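PDB 5D79: berberine bridge enzyme-like 28 from Arabidopsis thaliana, which is an FAD-dependent oxidoreductase of the berberine bridge enzyme family, secreted and targeted to the cell wall, and takes part in adaptation to salt stress. Local coordinates for residues K366-F371 and W450-Y455; G396-T401 and I427-Y432; R509-V514 and Q524-V529. All coordinates share one frame; numbering follows the deposited sequence.

Contact 1. Residues K366-F371 and W450-Y455; sequences KGKDDF and WVDSVY
Lys368 carries this helix-on-sheet contact between an edge strand and helix 441-458, which packs against the sheet and runs nearly parallel to the strand (11°). Its CB starts near the rim of the Tyr455 ring, 3.9 Å from Tyr455 CD2. CG, anti to the carbonyl carbon, and then CD run past Val451, each touching the CG1 methyl; Lys368 CD lies 3.6 Å from Val451 CG1. Bends at chi3 and chi4 fold the chain back over the tyrosine, so that Lys368 CE sits above the ring centre in a CH-pi contact, 3.6 Å from the Tyr455 centroid. NZ follows over the same face as a cation-pi partner, 4.8 Å from that centroid and 8° off the normal. Its salt bridge is made to Asp475, while Asp452 OD1 stays at 4.4 Å from Lys368 NZ, too far to pair. Lys366 O also touches Val451 CG2, its side chain only grazing CG1, and its ammonium likewise reaches Asp475. At the ring edge, in plane, lies Asp369 O, and a water bridges this oxygen, to which it donates, and Tyr455 OH. The Asp370 carboxylate, its plane only 13° from that of the ring, is held by Arg467 and Tyr429. A buried lysine charge is thus paired with carboxylate and tyrosine pi-cloud together, which would probably favour its protonated state.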
ATOM      1  N   LYS A 366      -2.919   2.053 -13.562  1.00 16.37           N
ATOM      2  CA  LYS A 366      -1.654   2.745 -13.430  1.00 17.62           C
ATOM      3  C   LYS A 366      -1.859   3.828 -12.382  1.00 19.81           C
ATOM      4  O   LYS A 366      -2.797   4.616 -12.487  1.00 21.41           O
ATOM      5  CB  LYS A 366      -1.207   3.349 -14.755  1.00 14.65           C
ATOM      6  CG  LYS A 366       0.001   4.238 -14.616  1.00 16.17           C
ATOM      7  CD  LYS A 366       1.165   3.480 -14.005  1.00 16.29           C
ATOM      8  CE  LYS A 366       2.325   4.418 -13.754  1.00 19.55           C
ATOM      9  NZ  LYS A 366       3.560   3.735 -13.259  1.00 21.15           N
ATOM     10  N   GLY A 367      -1.006   3.851 -11.361  1.00 15.93           N
ATOM     11  CA  GLY A 367      -1.101   4.851 -10.315  1.00 15.26           C
ATOM     12  C   GLY A 367       0.194   5.611 -10.091  1.00 16.58           C
ATOM     13  O   GLY A 367       1.292   5.063 -10.230  1.00 17.51           O
ATOM     14  N   LYS A 368       0.045   6.893  -9.757  1.00 15.41           N
ATOM     15  CA  LYS A 368       1.148   7.768  -9.346  1.00 15.54           C
ATOM     16  C   LYS A 368       0.648   8.598  -8.174  1.00 15.12           C
ATOM     17  O   LYS A 368      -0.555   8.709  -7.978  1.00 15.68           O
ATOM     18  CB  LYS A 368       1.603   8.670 -10.499  1.00 15.95           C
ATOM     19  CG  LYS A 368       1.902   7.918 -11.808  1.00 15.73           C
ATOM     20  CD  LYS A 368       2.263   8.869 -12.955  1.00 17.49           C
ATOM     21  CE  LYS A 368       3.684   9.402 -12.851  1.00 16.18           C
ATOM     22  NZ  LYS A 368       4.690   8.434 -13.337  1.00 18.48           N
ATOM     23  N   ASP A 369       1.538   9.170  -7.373  1.00 15.89           N
ATOM     24  CA  ASP A 369       1.038  10.023  -6.310  1.00 15.57           C
ATOM     25  C   ASP A 369       1.990  11.178  -5.972  1.00 14.26           C
ATOM     26  O   ASP A 369       3.095  11.267  -6.502  1.00 13.25           O
ATOM     27  CB  ASP A 369       0.692   9.173  -5.075  1.00  9.98           C
ATOM     28  CG  ASP A 369       1.870   8.931  -4.140  1.00 14.37           C
ATOM     29  OD1 ASP A 369       3.018   8.767  -4.592  1.00 16.20           O
ATOM     30  OD2 ASP A 369       1.621   8.890  -2.915  1.00 16.63           O
ATOM     31  N   ASP A 370       1.502  12.076  -5.118  1.00 14.52           N
ATOM     32  CA  ASP A 370       2.167  13.313  -4.758  1.00 13.38           C
ATOM     33  C   ASP A 370       1.832  13.703  -3.322  1.00  9.94           C
ATOM     34  O   ASP A 370       0.856  13.230  -2.727  1.00 10.54           O
ATOM     35  CB  ASP A 370       1.733  14.454  -5.682  1.00 10.52           C
ATOM     36  CG  ASP A 370       2.591  14.592  -6.900  1.00 13.10           C
ATOM     37  OD1 ASP A 370       3.831  14.550  -6.771  1.00 16.66           O
ATOM     38  OD2 ASP A 370       2.019  14.775  -7.994  1.00 15.51           O
ATOM     39  N   PHE A 371       2.629  14.613  -2.787  1.00 10.08           N
ATOM     40  CA  PHE A 371       2.330  15.226  -1.519  1.00 12.51           C
ATOM     41  C   PHE A 371       2.196  16.726  -1.739  1.00 15.52           C
ATOM     42  O   PHE A 371       3.026  17.338  -2.408  1.00 13.14           O
ATOM     43  CB  PHE A 371       3.408  14.883  -0.488  1.00 11.54           C
ATOM     44  CG  PHE A 371       3.388  13.445  -0.083  1.00 15.04           C
ATOM     45  CD1 PHE A 371       4.077  12.494  -0.831  1.00 17.51           C
ATOM     46  CD2 PHE A 371       2.629  13.026   1.004  1.00 15.71           C
ATOM     47  CE1 PHE A 371       4.025  11.149  -0.488  1.00 16.88           C
ATOM     48  CE2 PHE A 371       2.578  11.680   1.359  1.00 14.97           C
ATOM     49  CZ  PHE A 371       3.273  10.741   0.606  1.00 13.65           C
ATOM     50  N   TRP A 450      -2.749   9.303 -19.851  1.00 22.65           N
ATOM     51  CA  TRP A 450      -3.668  10.104 -19.046  1.00 18.62           C
ATOM     52  C   TRP A 450      -3.083  10.371 -17.661  1.00 18.73           C
ATOM     53  O   TRP A 450      -3.046  11.517 -17.195  1.00 16.14           O
ATOM     54  CB  TRP A 450      -5.043   9.419 -18.911  1.00 16.20           C
ATOM     55  CG  TRP A 450      -6.023  10.311 -18.194  1.00 17.97           C
ATOM     56  CD1 TRP A 450      -6.829  11.260 -18.759  1.00 17.54           C
ATOM     57  CD2 TRP A 450      -6.252  10.387 -16.771  1.00 18.75           C
ATOM     58  NE1 TRP A 450      -7.557  11.905 -17.783  1.00 21.44           N
ATOM     59  CE2 TRP A 450      -7.219  11.390 -16.555  1.00 21.75           C
ATOM     60  CE3 TRP A 450      -5.737   9.700 -15.663  1.00 17.56           C
ATOM     61  CZ2 TRP A 450      -7.686  11.721 -15.271  1.00 18.32           C
ATOM     62  CZ3 TRP A 450      -6.204  10.035 -14.391  1.00 15.72           C
ATOM     63  CH2 TRP A 450      -7.167  11.034 -14.210  1.00 14.20           C
ATOM     64  N   VAL A 451      -2.618   9.307 -17.013  1.00 16.19           N
ATOM     65  CA  VAL A 451      -2.068   9.394 -15.665  1.00 17.33           C
ATOM     66  C   VAL A 451      -0.761  10.200 -15.664  1.00 17.68           C
ATOM     67  O   VAL A 451      -0.501  10.989 -14.749  1.00 18.74           O
ATOM     68  CB  VAL A 451      -1.830   7.979 -15.067  1.00 15.40           C
ATOM     69  CG1 VAL A 451      -1.175   8.063 -13.701  1.00 18.50           C
ATOM     70  CG2 VAL A 451      -3.136   7.221 -14.960  1.00 14.81           C
ATOM     71  N   ASP A 452       0.051  10.023 -16.701  1.00 18.83           N
ATOM     72  CA  ASP A 452       1.310  10.767 -16.819  1.00 22.73           C
ATOM     73  C   ASP A 452       1.057  12.274 -16.989  1.00 20.69           C
ATOM     74  O   ASP A 452       1.791  13.108 -16.448  1.00 19.01           O
ATOM     75  CB  ASP A 452       2.144  10.223 -18.000  1.00 26.68           C
ATOM     76  CG  ASP A 452       3.566  10.801 -18.046  1.00 36.12           C
ATOM     77  OD1 ASP A 452       4.440  10.310 -17.292  1.00 40.22           O
ATOM     78  OD2 ASP A 452       3.814  11.738 -18.843  1.00 35.98           O
ATOM     79  N   SER A 453      -0.003  12.609 -17.722  1.00 21.62           N
ATOM     80  CA  SER A 453      -0.267  13.988 -18.120  1.00 21.06           C
ATOM     81  C   SER A 453      -0.775  14.854 -16.965  1.00 19.20           C
ATOM     82  O   SER A 453      -0.375  16.013 -16.834  1.00 22.35           O
ATOM     83  CB  SER A 453      -1.269  14.017 -19.278  1.00 21.09           C
ATOM     84  OG  SER A 453      -1.432  15.330 -19.781  1.00 24.60           O
ATOM     85  N   VAL A 454      -1.646  14.295 -16.129  1.00 18.35           N
ATOM     86  CA  VAL A 454      -2.174  15.033 -14.983  1.00 17.46           C
ATOM     87  C   VAL A 454      -1.064  15.222 -13.945  1.00 16.66           C
ATOM     88  O   VAL A 454      -0.967  16.270 -13.311  1.00 19.49           O
ATOM     89  CB  VAL A 454      -3.438  14.325 -14.344  1.00 17.67           C
ATOM     90  CG1 VAL A 454      -3.128  12.922 -13.840  1.00 14.36           C
ATOM     91  CG2 VAL A 454      -4.033  15.167 -13.224  1.00 14.34           C
ATOM     92  N   TYR A 455      -0.213  14.213 -13.805  1.00 16.07           N
ATOM     93  CA  TYR A 455       0.925  14.270 -12.896  1.00 17.31           C
ATOM     94  C   TYR A 455       1.890  15.371 -13.314  1.00 19.93           C
ATOM     95  O   TYR A 455       2.326  16.188 -12.488  1.00 16.41           O
ATOM     96  CB  TYR A 455       1.627  12.918 -12.874  1.00 17.94           C
ATOM     97  CG  TYR A 455       2.874  12.802 -12.010  1.00 17.18           C
ATOM     98  CD1 TYR A 455       4.140  13.091 -12.525  1.00 17.26           C
ATOM     99  CD2 TYR A 455       2.795  12.329 -10.705  1.00 17.51           C
ATOM    100  CE1 TYR A 455       5.284  12.949 -11.749  1.00 16.03           C
ATOM    101  CE2 TYR A 455       3.940  12.182  -9.925  1.00 18.14           C
ATOM    102  CZ  TYR A 455       5.174  12.490 -10.455  1.00 15.63           C
ATOM    103  OH  TYR A 455       6.294  12.339  -9.683  1.00 14.70           O
TER
HETATM  104  O   HOH W   1       5.733  10.991  -7.241  1.00 17.06           O

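Contact 2. Residues G396-T401 and I427-Y432; sequences GKIILT and IQYVAY
Two neighbouring antiparallel strands of the seven-stranded sheet meet here, and their paired residues send side chains to the same face. On the face of Ile398, Leu400, Ile427 and Tyr429, Ile427 reaches over with CG1 anti to its backbone N (chi1 177°), and its CD1 tip settles against two branches of the partner strand: Ile398 CG2 at 3.6 Å from Ile427 CD1, and Leu400 CD1 at 3.8 Å from the same methyl. Ile427 lies alongside each of them, pointing the same way. An alanine in place of Ile427 would remove this tip and would probably leave Ile398 and Leu400 more loosely packed. Tyr429 crosses Ile398 obliquely and meets its CG1 with a ring edge, Tyr429 CD2 to Ile398 CG1 being 4.0 Å; Tyr429 and Ala431 also meet helix 441-458. On the other face, which mixes Ile399 and Val430 with Lys397 and Gln428, Ile399 runs alongside Gln428, its CD1 methyl 3.6 Å from Gln428 OE1, and crosses Val430 obliquely; the amide NH2 of Gln428 is bonded to Tyr113. Lys397 and Val430 exchange two backbone hydrogen bonds, Val430 N to Lys397 O (2.9 Å) being nearly straight at 173°, and Ile399 and Gln428 exchange two more. Farther along, the Tyr432 side chain comes close to the bound FAD. The four bonds thus satisfy the backbone of alternate pairs, and the flanking strands take the residues between.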
ATOM      1  N   GLY A 396     -11.189   6.244 -13.830  1.00 18.35           N
ATOM      2  CA  GLY A 396     -10.076   6.875 -13.151  1.00 17.73           C
ATOM      3  C   GLY A 396     -10.477   7.667 -11.920  1.00 16.68           C
ATOM      4  O   GLY A 396     -11.623   8.069 -11.766  1.00 19.57           O
ATOM      5  N   LYS A 397      -9.513   7.888 -11.038  1.00 17.34           N
ATOM      6  CA  LYS A 397      -9.750   8.581  -9.782  1.00 22.30           C
ATOM      7  C   LYS A 397      -8.610   9.550  -9.443  1.00 19.97           C
ATOM      8  O   LYS A 397      -7.437   9.278  -9.731  1.00 21.21           O
ATOM      9  CB  LYS A 397      -9.922   7.567  -8.636  1.00 22.96           C
ATOM     10  CG  LYS A 397     -10.893   6.440  -8.921  1.00 21.16           C
ATOM     11  CD  LYS A 397     -11.258   5.648  -7.675  1.00 23.79           C
ATOM     12  CE  LYS A 397     -12.399   4.682  -7.998  1.00 28.96           C
ATOM     13  NZ  LYS A 397     -12.934   3.955  -6.818  1.00 32.28           N
ATOM     14  N   ILE A 398      -8.960  10.680  -8.831  1.00 17.87           N
ATOM     15  CA  ILE A 398      -7.970  11.498  -8.132  1.00 15.08           C
ATOM     16  C   ILE A 398      -8.410  11.601  -6.675  1.00 14.50           C
ATOM     17  O   ILE A 398      -9.476  12.128  -6.369  1.00 13.90           O
ATOM     18  CB  ILE A 398      -7.802  12.868  -8.792  1.00 17.74           C
ATOM     19  CG1 ILE A 398      -7.091  12.681 -10.132  1.00 22.58           C
ATOM     20  CG2 ILE A 398      -6.990  13.806  -7.913  1.00 16.24           C
ATOM     21  CD1 ILE A 398      -7.163  13.879 -11.040  1.00 25.48           C
ATOM     22  N   ILE A 399      -7.603  11.031  -5.787  1.00 10.23           N
ATOM     23  CA  ILE A 399      -7.999  10.816  -4.404  1.00 13.35           C
ATOM     24  C   ILE A 399      -7.149  11.654  -3.464  1.00 13.87           C
ATOM     25  O   ILE A 399      -5.935  11.516  -3.439  1.00 15.33           O
ATOM     26  CB  ILE A 399      -7.878   9.316  -4.005  1.00 18.24           C
ATOM     27  CG1 ILE A 399      -8.496   8.410  -5.076  1.00 20.01           C
ATOM     28  CG2 ILE A 399      -8.563   9.052  -2.669  1.00 19.55           C
ATOM     29  CD1 ILE A 399      -7.939   6.996  -5.083  1.00 20.45           C
ATOM     30  N   LEU A 400      -7.792  12.513  -2.683  1.00 14.99           N
ATOM     31  CA  LEU A 400      -7.081  13.391  -1.766  1.00 16.58           C
ATOM     32  C   LEU A 400      -7.261  12.899  -0.326  1.00 17.23           C
ATOM     33  O   LEU A 400      -8.366  12.905   0.216  1.00 14.43           O
ATOM     34  CB  LEU A 400      -7.556  14.851  -1.915  1.00 14.61           C
ATOM     35  CG  LEU A 400      -7.107  15.669  -3.136  1.00 11.75           C
ATOM     36  CD1 LEU A 400      -7.656  15.109  -4.435  1.00 13.38           C
ATOM     37  CD2 LEU A 400      -7.536  17.103  -2.986  1.00 14.18           C
ATOM     38  N   THR A 401      -6.149  12.480   0.274  1.00 15.68           N
ATOM     39  CA  THR A 401      -6.128  11.885   1.603  1.00 13.21           C
ATOM     40  C   THR A 401      -5.454  12.811   2.612  1.00 13.39           C
ATOM     41  O   THR A 401      -4.266  13.089   2.501  1.00 12.55           O
ATOM     42  CB  THR A 401      -5.405  10.534   1.564  1.00  9.95           C
ATOM     43  OG1 THR A 401      -6.140   9.656   0.713  1.00 14.14           O
ATOM     44  CG2 THR A 401      -5.320   9.909   2.938  1.00  9.40           C
ATOM     45  N   ILE A 427      -2.006  12.893  -2.544  1.00 10.07           N
ATOM     46  CA  ILE A 427      -2.926  12.806  -3.659  1.00 15.22           C
ATOM     47  C   ILE A 427      -2.481  11.702  -4.625  1.00 17.51           C
ATOM     48  O   ILE A 427      -1.313  11.632  -5.012  1.00 18.07           O
ATOM     49  CB  ILE A 427      -3.055  14.177  -4.385  1.00 12.08           C
ATOM     50  CG1 ILE A 427      -3.960  14.078  -5.611  1.00 12.19           C
ATOM     51  CG2 ILE A 427      -1.699  14.731  -4.766  1.00 14.13           C
ATOM     52  CD1 ILE A 427      -4.332  15.433  -6.147  1.00 14.75           C
ATOM     53  N   GLN A 428      -3.415  10.824  -4.977  1.00 12.03           N
ATOM     54  CA  GLN A 428      -3.139   9.747  -5.914  1.00 12.54           C
ATOM     55  C   GLN A 428      -3.950   9.934  -7.180  1.00 12.24           C
ATOM     56  O   GLN A 428      -5.139  10.184  -7.129  1.00 17.38           O
ATOM     57  CB  GLN A 428      -3.452   8.378  -5.292  1.00 16.17           C
ATOM     58  CG  GLN A 428      -3.185   7.197  -6.222  1.00 16.06           C
ATOM     59  CD  GLN A 428      -3.766   5.886  -5.722  1.00 19.98           C
ATOM     60  OE1 GLN A 428      -4.516   5.850  -4.737  1.00 22.17           O
ATOM     61  NE2 GLN A 428      -3.423   4.793  -6.406  1.00 17.86           N
ATOM     62  N   TYR A 429      -3.288   9.821  -8.318  1.00 15.01           N
ATOM     63  CA  TYR A 429      -3.954   9.804  -9.616  1.00 14.78           C
ATOM     64  C   TYR A 429      -3.876   8.381 -10.153  1.00 11.46           C
ATOM     65  O   TYR A 429      -2.788   7.873 -10.431  1.00 17.85           O
ATOM     66  CB  TYR A 429      -3.293  10.777 -10.597  1.00 13.97           C
ATOM     67  CG  TYR A 429      -2.562  11.950  -9.956  1.00 16.95           C
ATOM     68  CD1 TYR A 429      -1.238  11.822  -9.514  1.00 20.00           C
ATOM     69  CD2 TYR A 429      -3.176  13.194  -9.822  1.00 14.23           C
ATOM     70  CE1 TYR A 429      -0.564  12.889  -8.948  1.00 17.43           C
ATOM     71  CE2 TYR A 429      -2.514  14.261  -9.248  1.00 13.49           C
ATOM     72  CZ  TYR A 429      -1.207  14.108  -8.814  1.00 16.81           C
ATOM     73  OH  TYR A 429      -0.535  15.179  -8.254  1.00 14.99           O
ATOM     74  N   VAL A 430      -5.018   7.724 -10.294  1.00 13.20           N
ATOM     75  CA  VAL A 430      -5.016   6.322 -10.710  1.00 17.01           C
ATOM     76  C   VAL A 430      -6.099   6.067 -11.770  1.00 18.67           C
ATOM     77  O   VAL A 430      -7.237   6.511 -11.643  1.00 15.07           O
ATOM     78  CB  VAL A 430      -5.198   5.377  -9.486  1.00 18.28           C
ATOM     79  CG1 VAL A 430      -6.409   5.788  -8.653  1.00 19.49           C
ATOM     80  CG2 VAL A 430      -5.282   3.918  -9.912  1.00 12.10           C
ATOM     81  N   ALA A 431      -5.721   5.397 -12.849  1.00 17.67           N
ATOM     82  CA  ALA A 431      -6.682   5.063 -13.879  1.00 18.75           C
ATOM     83  C   ALA A 431      -6.891   3.556 -13.880  1.00 19.82           C
ATOM     84  O   ALA A 431      -5.928   2.801 -13.887  1.00 21.50           O
ATOM     85  CB  ALA A 431      -6.212   5.554 -15.245  1.00 18.04           C
ATOM     86  N   TYR A 432      -8.152   3.134 -13.846  1.00 20.74           N
ATOM     87  CA  TYR A 432      -8.511   1.725 -13.920  1.00 18.13           C
ATOM     88  C   TYR A 432      -9.071   1.408 -15.296  1.00 20.67           C
ATOM     89  O   TYR A 432      -9.635   2.274 -15.965  1.00 22.04           O
ATOM     90  CB  TYR A 432      -9.531   1.366 -12.835  1.00 18.65           C
ATOM     91  CG  TYR A 432      -8.972   1.461 -11.432  1.00 18.82           C
ATOM     92  CD1 TYR A 432      -8.993   2.660 -10.731  1.00 20.19           C
ATOM     93  CD2 TYR A 432      -8.421   0.354 -10.812  1.00 18.29           C
ATOM     94  CE1 TYR A 432      -8.469   2.747  -9.453  1.00 20.54           C
ATOM     95  CE2 TYR A 432      -7.907   0.429  -9.541  1.00 17.74           C
ATOM     96  CZ  TYR A 432      -7.925   1.627  -8.864  1.00 20.29           C
ATOM     97  OH  TYR A 432      -7.393   1.696  -7.595  1.00 19.18           O
TER

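Contact 3. Residues R509-V514 and Q524-V529; sequences RVKTRV and QSIPLV
Thr512 turns OG1 anti to its carbonyl carbon (chi1 -58°), which aims the hydroxyl at Val529 N, and Val529, with CG1 in the crowded position between its own N and carbonyl carbon (chi1 86°), sends CG1 to Thr512 CG2 and CG2 to Arg509. The resulting bond, Val529 N to Thr512 OG1 at 3.0 Å and 161°, is the sole hydrogen bond between the two segments. The same OG1 is also bonded to Val508 O one helical turn earlier, so the hydroxyl ties the tail to the helix backbone. The bend of Arg509 at chi2 brings the guanidinium over Val529: the CG2 methyl lies against one face, toward its rim, 3.6 Å from Arg509 NH1, and Glu505 pairs with that nitrogen. Leu528 packs beside Thr512, its CD2 3.6 Å from Thr512 CA. Lys511, bent at chi2, lays its methylenes along the carbonyls of Ile526 and Pro527, with Lys511 CE 3.3 Å from Ile526 O. Pro527 O is buried here without a polar partner, whereas the lysine ammonium is met by Asp515, Asp518 and Phe520 O. Both segments belong to the C-terminal berberine and berberine-like region, away from the flavin. The C-terminal tail is laid along helix 504-514, which on its far side packs through Val510 on helix 222-227, while Ile526 and Pro527 reach helix 488-500.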
ATOM      1  N   ARG A 509      22.528   2.539   4.967  1.00 20.31           N
ATOM      2  CA  ARG A 509      23.420   2.039   6.007  1.00 22.15           C
ATOM      3  C   ARG A 509      22.889   0.710   6.552  1.00 23.61           C
ATOM      4  O   ARG A 509      23.622  -0.284   6.622  1.00 22.45           O
ATOM      5  CB  ARG A 509      23.582   3.060   7.139  1.00 22.14           C
ATOM      6  CG  ARG A 509      24.161   4.414   6.711  1.00 20.80           C
ATOM      7  CD  ARG A 509      25.412   4.285   5.848  1.00 21.69           C
ATOM      8  NE  ARG A 509      26.153   5.550   5.756  1.00 27.23           N
ATOM      9  CZ  ARG A 509      25.981   6.461   4.804  1.00 30.49           C
ATOM     10  NH1 ARG A 509      25.089   6.263   3.839  1.00 33.53           N
ATOM     11  NH2 ARG A 509      26.703   7.572   4.814  1.00 19.29           N
ATOM     12  N   VAL A 510      21.611   0.688   6.916  1.00 21.54           N
ATOM     13  CA  VAL A 510      21.000  -0.537   7.426  1.00 23.10           C
ATOM     14  C   VAL A 510      21.104  -1.638   6.368  1.00 19.84           C
ATOM     15  O   VAL A 510      21.511  -2.761   6.670  1.00 21.22           O
ATOM     16  CB  VAL A 510      19.521  -0.322   7.843  1.00 17.13           C
ATOM     17  CG1 VAL A 510      18.904  -1.631   8.292  1.00 17.40           C
ATOM     18  CG2 VAL A 510      19.421   0.709   8.955  1.00 16.91           C
ATOM     19  N   LYS A 511      20.784  -1.293   5.122  1.00 18.81           N
ATOM     20  CA  LYS A 511      20.895  -2.229   4.001  1.00 21.05           C
ATOM     21  C   LYS A 511      22.297  -2.833   3.884  1.00 24.82           C
ATOM     22  O   LYS A 511      22.454  -4.026   3.623  1.00 24.79           O
ATOM     23  CB  LYS A 511      20.518  -1.528   2.693  1.00 18.94           C
ATOM     24  CG  LYS A 511      20.857  -2.291   1.424  1.00 20.50           C
ATOM     25  CD  LYS A 511      20.024  -3.548   1.241  1.00 22.78           C
ATOM     26  CE  LYS A 511      20.268  -4.132  -0.150  1.00 24.88           C
ATOM     27  NZ  LYS A 511      19.634  -5.455  -0.406  1.00 22.06           N
ATOM     28  N   THR A 512      23.314  -2.012   4.097  1.00 24.50           N
ATOM     29  CA  THR A 512      24.684  -2.473   3.943  1.00 24.84           C
ATOM     30  C   THR A 512      25.084  -3.437   5.058  1.00 23.33           C
ATOM     31  O   THR A 512      25.833  -4.383   4.823  1.00 24.28           O
ATOM     32  CB  THR A 512      25.656  -1.285   3.875  1.00 23.82           C
ATOM     33  OG1 THR A 512      25.266  -0.443   2.782  1.00 25.29           O
ATOM     34  CG2 THR A 512      27.100  -1.758   3.648  1.00 23.20           C
ATOM     35  N   ARG A 513      24.561  -3.240   6.259  1.00 23.91           N
ATOM     36  CA  ARG A 513      24.889  -4.158   7.349  1.00 29.91           C
ATOM     37  C   ARG A 513      24.145  -5.477   7.207  1.00 29.36           C
ATOM     38  O   ARG A 513      24.757  -6.540   7.231  1.00 30.52           O
ATOM     39  CB  ARG A 513      24.574  -3.539   8.717  1.00 33.56           C
ATOM     40  CG  ARG A 513      24.998  -4.404   9.898  1.00 37.40           C
ATOM     41  CD  ARG A 513      24.631  -3.768  11.230  1.00 43.39           C
ATOM     42  NE  ARG A 513      23.186  -3.709  11.451  1.00 48.42           N
ATOM     43  CZ  ARG A 513      22.493  -4.631  12.115  1.00 51.10           C
ATOM     44  NH1 ARG A 513      23.121  -5.694  12.626  1.00 52.74           N
ATOM     45  NH2 ARG A 513      21.172  -4.495  12.265  1.00 44.25           N
ATOM     46  N   VAL A 514      22.829  -5.398   7.039  1.00 26.69           N
ATOM     47  CA  VAL A 514      21.962  -6.574   7.131  1.00 29.10           C
ATOM     48  C   VAL A 514      21.984  -7.436   5.860  1.00 28.79           C
ATOM     49  O   VAL A 514      21.705  -8.639   5.916  1.00 27.26           O
ATOM     50  CB  VAL A 514      20.477  -6.163   7.472  1.00 25.33           C
ATOM     51  CG1 VAL A 514      20.450  -5.162   8.607  1.00 26.34           C
ATOM     52  CG2 VAL A 514      19.727  -5.610   6.258  1.00 20.83           C
ATOM     53  N   GLN A 524      13.988  -1.239  -7.989  1.00 20.64           N
ATOM     54  CA  GLN A 524      14.032   0.020  -7.238  1.00 19.81           C
ATOM     55  C   GLN A 524      14.540  -0.151  -5.787  1.00 24.64           C
ATOM     56  O   GLN A 524      14.374   0.740  -4.943  1.00 22.80           O
ATOM     57  CB  GLN A 524      12.643   0.669  -7.214  1.00 17.31           C
ATOM     58  CG  GLN A 524      12.316   1.544  -8.408  1.00 18.78           C
ATOM     59  CD  GLN A 524      11.037   2.353  -8.208  1.00 20.43           C
ATOM     60  OE1 GLN A 524      10.208   2.024  -7.355  1.00 21.03           O
ATOM     61  NE2 GLN A 524      10.876   3.422  -8.988  1.00 22.68           N
ATOM     62  N   SER A 525      15.163  -1.286  -5.494  1.00 26.91           N
ATOM     63  CA  SER A 525      15.570  -1.581  -4.121  1.00 26.00           C
ATOM     64  C   SER A 525      16.638  -0.602  -3.597  1.00 22.54           C
ATOM     65  O   SER A 525      17.332   0.072  -4.374  1.00 18.10           O
ATOM     66  CB  SER A 525      16.069  -3.030  -4.014  1.00 22.87           C
ATOM     67  OG  SER A 525      17.180  -3.255  -4.860  1.00 24.94           O
ATOM     68  N   ILE A 526      16.738  -0.522  -2.272  1.00 19.80           N
ATOM     69  CA  ILE A 526      17.721   0.320  -1.604  1.00 18.86           C
ATOM     70  C   ILE A 526      19.112  -0.208  -1.919  1.00 21.56           C
ATOM     71  O   ILE A 526      19.356  -1.410  -1.772  1.00 20.47           O
ATOM     72  CB  ILE A 526      17.491   0.335  -0.072  1.00 19.94           C
ATOM     73  CG1 ILE A 526      16.093   0.870   0.275  1.00 18.83           C
ATOM     74  CG2 ILE A 526      18.583   1.122   0.647  1.00 15.90           C
ATOM     75  CD1 ILE A 526      15.861   2.322  -0.094  1.00 14.30           C
ATOM     76  N   PRO A 527      20.030   0.677  -2.369  1.00 20.12           N
ATOM     77  CA  PRO A 527      21.381   0.244  -2.741  1.00 24.29           C
ATOM     78  C   PRO A 527      22.345   0.129  -1.559  1.00 25.38           C
ATOM     79  O   PRO A 527      22.132   0.699  -0.483  1.00 18.11           O
ATOM     80  CB  PRO A 527      21.838   1.350  -3.690  1.00 21.49           C
ATOM     81  CG  PRO A 527      21.203   2.573  -3.113  1.00 19.96           C
ATOM     82  CD  PRO A 527      19.831   2.112  -2.649  1.00 18.36           C
ATOM     83  N   LEU A 528      23.413  -0.624  -1.774  1.00 23.93           N
ATOM     84  CA  LEU A 528      24.507  -0.654  -0.825  1.00 23.19           C
ATOM     85  C   LEU A 528      25.289   0.653  -0.890  1.00 24.64           C
ATOM     86  O   LEU A 528      25.314   1.332  -1.917  1.00 22.00           O
ATOM     87  CB  LEU A 528      25.439  -1.834  -1.106  1.00 26.92           C
ATOM     88  CG  LEU A 528      24.986  -3.277  -0.920  1.00 26.41           C
ATOM     89  CD1 LEU A 528      26.006  -4.177  -1.588  1.00 26.79           C
ATOM     90  CD2 LEU A 528      24.855  -3.641   0.540  1.00 24.25           C
ATOM     91  N   VAL A 529      25.946   0.980   0.212  1.00 27.38           N
ATOM     92  CA  VAL A 529      26.751   2.186   0.329  1.00 32.45           C
ATOM     93  C   VAL A 529      28.028   2.135  -0.536  1.00 35.52           C
ATOM     94  O   VAL A 529      28.485   1.058  -0.939  1.00 30.36           O
ATOM     95  CB  VAL A 529      27.122   2.427   1.815  1.00 38.23           C
ATOM     96  CG1 VAL A 529      28.372   1.655   2.182  1.00 36.65           C
ATOM     97  CG2 VAL A 529      27.273   3.914   2.117  1.00 40.91           C
TER

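Strand 363-372 comes first, opening the loop that contact 1 closes some 79 residues later on helix 441-458. Inside that loop, strand 396-402 and strand 425-434 pair to form contact 2, which is therefore nested in contact 1. The two touch directly: strand 425-434 lies between the other two strands in the sheet, Asp370 N reaches Ile427 O at 2.9 Å, and a short connection leads from that strand into the helix. Contact 3 follows in series near the C terminus, a short closure of helix 504-514 onto the tail. Its centre is about 28 Å from that of contact 1, without touching, so it fastens a separate part of the fold.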